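PDB 4IKH: glutathione S-transferase from Pseudomonas protegens, which binds glutathione and probably acts as a glutathione transferase, joining the thiol of that tripeptide to electrophilic substrates. Local coordinates for residues A[13-18]-A[50-55]; A[23-28]-A[74-79]. All blocks are in the same frame, centred on the assembly; numbering follows the deposited sequence.

Contact 1: A[13-18]-A[50-55]; sequences QKWPAQ and HRVSFE. With GSH (glutathione), chain B.
Trp15 lies against His50 and runs on along the chain toward Val52, and tracing it from CB to the far rim accounts for most of the contact. Its CB stands nearly above the His50 imidazole, 3.9 Å from the ring centroid, a CH-pi contact displaced toward the ring's rim. With CG anti to the carbonyl carbon (chi1 -64°), the indole then leaves that imidazole behind, and CD1 comes to 3.4 Å from His50 CB. The five-membered ring and the imidazole have centroids 5.3 Å apart and planes at 52°, an oblique pair, neither stack nor edge-to-face. The two side chains run antiparallel past one another. Next along the ring, NE1 gives a weak hydrogen bond to the backbone carbonyl of Arg51, 3.5 Å to O and bent to 140° at the hydrogen. On the benzene half, CZ2 ends the path at 3.9 Å from Val52 CG2, the valine branch standing across the end of the indole. Lys14 CG lies over the centre of one indole face, and its NZ reaches Asp58 in a salt bridge.

The far end of His50 is tied down by Gln24, the hydrogen-bond partner of NE2, which limits rotation of the ring; CE1 is in contact with Pro16 O at 3.5 Å. Farther along, Phe54 does not touch 13-18, but glutathione CA3 lies over one face of its ring, 3.7 Å from Phe54 CZ.

The loop 13-18 thus packs on the end of strand 47-51 and the turn beyond it, with strand 23-27 alongside, touched by Val52 at Tyr26, and helix 62-65 supplying Phe64 against both Trp15 and Val52.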
# COMPACT_ATOMS: atom_id res chain seq x y z
N GLN A 13 -15.51 23.51 7.89
CA GLN A 13 -16.88 23.90 8.19
C GLN A 13 -17.48 22.92 9.19
O GLN A 13 -18.42 23.25 9.92
CB GLN A 13 -17.72 23.96 6.91
CG GLN A 13 -19.15 24.46 7.12
CD GLN A 13 -19.91 24.61 5.82
OE1 GLN A 13 -19.32 24.81 4.75
NE2 GLN A 13 -21.24 24.51 5.89
N LYS A 14 -16.94 21.70 9.22
CA LYS A 14 -17.38 20.69 10.17
C LYS A 14 -16.36 20.55 11.30
O LYS A 14 -16.73 20.29 12.45
CB LYS A 14 -17.60 19.35 9.49
CG LYS A 14 -18.32 18.33 10.36
CD LYS A 14 -18.59 17.03 9.62
CE LYS A 14 -19.86 16.36 10.15
NZ LYS A 14 -19.86 16.14 11.62
N TRP A 15 -15.08 20.72 10.98
CA TRP A 15 -14.02 20.64 11.97
C TRP A 15 -13.16 21.90 11.98
O TRP A 15 -12.06 21.92 11.42
CB TRP A 15 -13.16 19.40 11.73
CG TRP A 15 -13.92 18.10 11.88
CD1 TRP A 15 -14.29 17.50 13.06
CD2 TRP A 15 -14.41 17.26 10.83
NE1 TRP A 15 -14.97 16.34 12.80
CE2 TRP A 15 -15.06 16.16 11.44
CE3 TRP A 15 -14.36 17.31 9.43
CZ2 TRP A 15 -15.66 15.14 10.70
CZ3 TRP A 15 -14.96 16.30 8.70
CH2 TRP A 15 -15.60 15.23 9.34
N PRO A 16 -13.66 22.97 12.63
CA PRO A 16 -12.97 24.26 12.68
C PRO A 16 -11.72 24.16 13.56
O PRO A 16 -11.76 23.50 14.60
CB PRO A 16 -13.99 25.20 13.34
CG PRO A 16 -15.31 24.47 13.27
CD PRO A 16 -14.95 23.02 13.34
N ALA A 17 -10.64 24.80 13.13
CA ALA A 17 -9.37 24.69 13.84
C ALA A 17 -9.24 25.66 15.02
O ALA A 17 -9.18 26.88 14.83
CB ALA A 17 -8.20 24.88 12.88
N GLN A 18 -9.21 25.11 16.23
CA GLN A 18 -8.90 25.87 17.43
C GLN A 18 -7.46 26.34 17.31
O GLN A 18 -7.10 27.43 17.77
CB GLN A 18 -9.05 25.00 18.68
CG GLN A 18 -10.29 24.11 18.71
CD GLN A 18 -11.55 24.84 19.13
OE1 GLN A 18 -11.67 25.31 20.27
NE2 GLN A 18 -12.52 24.93 18.22
N HIS A 50 -9.26 15.81 15.34
CA HIS A 50 -10.71 15.83 15.23
C HIS A 50 -11.24 14.43 15.02
O HIS A 50 -10.81 13.72 14.10
CB HIS A 50 -11.13 16.73 14.07
CG HIS A 50 -10.62 18.13 14.19
ND1 HIS A 50 -11.26 19.10 14.94
CD2 HIS A 50 -9.53 18.73 13.65
CE1 HIS A 50 -10.58 20.23 14.86
NE2 HIS A 50 -9.53 20.03 14.08
N ARG A 51 -12.16 14.02 15.87
CA ARG A 51 -12.77 12.70 15.78
C ARG A 51 -13.81 12.66 14.66
O ARG A 51 -14.80 13.41 14.68
CB ARG A 51 -13.40 12.32 17.12
CG ARG A 51 -14.02 10.94 17.17
CD ARG A 51 -14.47 10.62 18.59
NE ARG A 51 -13.77 9.47 19.16
CZ ARG A 51 -14.28 8.25 19.22
NH1 ARG A 51 -13.57 7.26 19.75
NH2 ARG A 51 -15.50 8.01 18.74
N VAL A 52 -13.58 11.80 13.68
CA VAL A 52 -14.54 11.54 12.61
C VAL A 52 -15.38 10.33 13.00
O VAL A 52 -14.91 9.20 12.94
CB VAL A 52 -13.81 11.24 11.29
CG1 VAL A 52 -14.81 10.97 10.16
CG2 VAL A 52 -12.88 12.39 10.93
N SER A 53 -16.63 10.56 13.41
CA SER A 53 -17.47 9.47 13.91
C SER A 53 -18.15 8.70 12.79
O SER A 53 -18.83 9.29 11.95
CB SER A 53 -18.52 9.99 14.89
OG SER A 53 -19.24 8.91 15.46
N PHE A 54 -17.97 7.39 12.79
CA PHE A 54 -18.57 6.53 11.77
C PHE A 54 -20.05 6.32 12.07
O PHE A 54 -20.84 6.04 11.18
CB PHE A 54 -17.87 5.18 11.72
CG PHE A 54 -16.45 5.24 11.22
CD1 PHE A 54 -15.96 6.39 10.61
CD2 PHE A 54 -15.61 4.15 11.36
CE1 PHE A 54 -14.66 6.45 10.15
CE2 PHE A 54 -14.30 4.19 10.90
CZ PHE A 54 -13.82 5.34 10.30
N GLU A 55 -20.40 6.44 13.35
CA GLU A 55 -21.77 6.23 13.81
C GLU A 55 -22.71 7.26 13.19
O GLU A 55 -23.87 6.96 12.90
CB GLU A 55 -21.83 6.31 15.34
CG GLU A 55 -20.81 5.43 16.04
CD GLU A 55 -20.78 5.63 17.54
OE1 GLU A 55 -19.67 5.74 18.10
OE2 GLU A 55 -21.86 5.68 18.16
N1 GSH B . -5.35 2.47 2.83
CA1 GSH B . -6.02 3.34 3.73
C1 GSH B . -5.05 3.98 4.67
O11 GSH B . -4.01 3.35 5.03
O12 GSH B . -5.25 5.16 5.13
CB1 GSH B . -7.02 2.57 4.53
CG1 GSH B . -7.77 3.55 5.42
CD1 GSH B . -8.94 2.87 6.10
OE1 GSH B . -9.23 1.72 5.83
N2 GSH B . -9.73 3.59 7.09
CA2 GSH B . -10.84 2.96 7.72
C2 GSH B . -12.04 3.82 7.40
O2 GSH B . -11.90 5.05 7.37
CB2 GSH B . -10.64 2.91 9.21
SG2 GSH B . -9.17 2.02 9.67
N3 GSH B . -13.35 3.25 7.14
CA3 GSH B . -14.46 4.13 6.85
C3 GSH B . -15.28 3.55 5.74
O31 GSH B . -14.78 2.70 4.96
O32 GSH B . -16.47 3.93 5.60

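Contact 2: A[23-28]-A[74-79]; sequences IQLYSL and PAILDP
Gln24 pairs with Leu77 and Tyr26 with Ala75, the two hydrogen-bonded pairs that join strands 23-27 and 75-78 at the centre of the thioredoxin-like sheet of the glutathione transferase N-terminal domain. The strands are antiparallel, their axes 4.6 Å apart and 163° between directions. Each pair is closed by two backbone bonds, from Gln24 N to Leu77 O (2.8 Å) and back from Leu77 N to Gln24 O, and from Tyr26 N to Ala75 O and back from Ala75 N to Tyr26 O. Between them Leu25 and Ile76 form a non-hydrogen-bonded pair, and Ile76 CA adds a CA-H...O contact of 3.2 Å to Gln24 O.

Side chains alternate across the sheet. On one face Leu25 CD1 meets Ile76 CG2 at 4.0 Å; helix 31-43 packs on Leu25 through Val36, and helix 92-103 on Ile76 through Ile95 and Tyr98. Pro74, preceded by a cis peptide bond, lies between these two helices and touches bound glutathione, consistent with the cis-proline found in thioredoxin-like folds. At the other end, Asp78 OD2 is bound by Lys102 and Tyr98.

The opposite face carries Gln24, Tyr26, Ala75 and Leu77, and Val11 touches both Tyr26 and Leu77. Here Leu77 CB meets the edge of the phenol ring, 3.7 Å from Tyr26 CE2, and the buried Tyr26 OH, which finds no polar partner, rests 3.7 Å from Leu77 CD2.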
# COMPACT_ATOMS: atom_id res chain seq x y z
N ILE A 23 -1.00 21.25 12.27
CA ILE A 23 -1.51 20.16 11.45
C ILE A 23 -2.87 19.69 11.97
O ILE A 23 -3.02 19.38 13.16
CB ILE A 23 -0.51 18.99 11.47
CG1 ILE A 23 0.79 19.40 10.77
CG2 ILE A 23 -1.11 17.74 10.84
CD1 ILE A 23 1.91 18.39 10.92
N GLN A 24 -3.86 19.65 11.08
CA GLN A 24 -5.19 19.15 11.43
C GLN A 24 -5.30 17.66 11.17
O GLN A 24 -4.94 17.18 10.08
CB GLN A 24 -6.27 19.89 10.63
CG GLN A 24 -6.27 21.38 10.84
CD GLN A 24 -6.73 21.77 12.23
OE1 GLN A 24 -7.87 21.50 12.61
NE2 GLN A 24 -5.84 22.41 12.99
N LEU A 25 -5.79 16.92 12.15
CA LEU A 25 -5.91 15.47 12.02
C LEU A 25 -7.36 15.03 12.06
O LEU A 25 -8.06 15.23 13.06
CB LEU A 25 -5.11 14.75 13.12
CG LEU A 25 -5.24 13.23 13.19
CD1 LEU A 25 -4.80 12.58 11.89
CD2 LEU A 25 -4.43 12.67 14.35
N TYR A 26 -7.82 14.45 10.96
CA TYR A 26 -9.16 13.89 10.89
C TYR A 26 -9.03 12.38 10.95
O TYR A 26 -8.57 11.73 10.00
CB TYR A 26 -9.85 14.36 9.61
CG TYR A 26 -9.65 15.85 9.38
CD1 TYR A 26 -10.39 16.78 10.09
CD2 TYR A 26 -8.71 16.31 8.46
CE1 TYR A 26 -10.21 18.14 9.89
CE2 TYR A 26 -8.52 17.67 8.26
CZ TYR A 26 -9.27 18.57 8.97
OH TYR A 26 -9.10 19.92 8.78
N SER A 27 -9.41 11.81 12.09
CA SER A 27 -9.11 10.41 12.35
C SER A 27 -10.02 9.80 13.41
O SER A 27 -11.03 10.39 13.80
CB SER A 27 -7.64 10.27 12.77
OG SER A 27 -7.20 8.93 12.68
N LEU A 28 -9.62 8.63 13.89
CA LEU A 28 -10.42 7.82 14.79
C LEU A 28 -9.50 6.70 15.26
O LEU A 28 -8.71 6.18 14.48
CB LEU A 28 -11.62 7.25 14.03
CG LEU A 28 -12.78 6.64 14.80
CD1 LEU A 28 -13.41 7.66 15.72
CD2 LEU A 28 -13.81 6.10 13.82
N PRO A 74 -7.19 7.71 8.07
CA PRO A 74 -6.89 9.09 8.45
C PRO A 74 -6.71 10.01 7.25
O PRO A 74 -6.43 9.56 6.13
CB PRO A 74 -5.54 8.97 9.16
CG PRO A 74 -4.87 7.83 8.47
CD PRO A 74 -5.99 6.86 8.16
N ALA A 75 -6.86 11.30 7.51
CA ALA A 75 -6.51 12.34 6.56
C ALA A 75 -5.94 13.49 7.36
O ALA A 75 -6.35 13.72 8.51
CB ALA A 75 -7.74 12.78 5.76
N ILE A 76 -4.99 14.23 6.78
CA ILE A 76 -4.51 15.44 7.44
C ILE A 76 -4.68 16.66 6.56
O ILE A 76 -4.88 16.57 5.33
CB ILE A 76 -3.03 15.35 7.88
CG1 ILE A 76 -2.09 15.35 6.67
CG2 ILE A 76 -2.80 14.16 8.80
CD1 ILE A 76 -0.61 15.38 7.05
N LEU A 77 -4.59 17.82 7.20
CA LEU A 77 -4.56 19.09 6.51
C LEU A 77 -3.50 19.92 7.21
O LEU A 77 -3.69 20.35 8.35
CB LEU A 77 -5.92 19.77 6.56
CG LEU A 77 -6.00 21.23 6.11
CD1 LEU A 77 -5.27 21.43 4.80
CD2 LEU A 77 -7.45 21.65 5.96
N ASP A 78 -2.37 20.10 6.54
CA ASP A 78 -1.25 20.85 7.10
C ASP A 78 -1.30 22.28 6.57
O ASP A 78 -1.07 22.50 5.38
CB ASP A 78 0.07 20.17 6.73
CG ASP A 78 1.28 20.89 7.29
OD1 ASP A 78 1.11 21.75 8.18
OD2 ASP A 78 2.41 20.60 6.84
N PRO A 79 -1.62 23.25 7.45
CA PRO A 79 -1.75 24.65 7.05
C PRO A 79 -0.44 25.15 6.45
O PRO A 79 -0.44 25.95 5.52
CB PRO A 79 -2.01 25.37 8.38
CG PRO A 79 -2.50 24.32 9.30
CD PRO A 79 -1.80 23.06 8.90

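In the fold
Contact 1 and contact 2 lie 10 Å apart, centre to centre, and share a seam, because strand 23-27 of contact 2 pairs in parallel with strand 47-51, whose end belongs to contact 1. Two hydrogen bonds cross it: His50 N to Leu25 O at 2.6 Å in the backbone, and His50 NE2 to Gln24 OE1 at 2.7 Å between side chains. Packing adds to these, Ala17 CB lying 3.4 Å from Gln24 OE1. Contact 2 reaches the glutathione pocket through Pro74, whose side chain is about 4 Å from a bound glutathione. Segment 50-55 runs on to the pocket at Phe54, beyond contact 1 itself, and the Val52 side chain is about 4 Å from those of pocket residues Gln59 and Ile73.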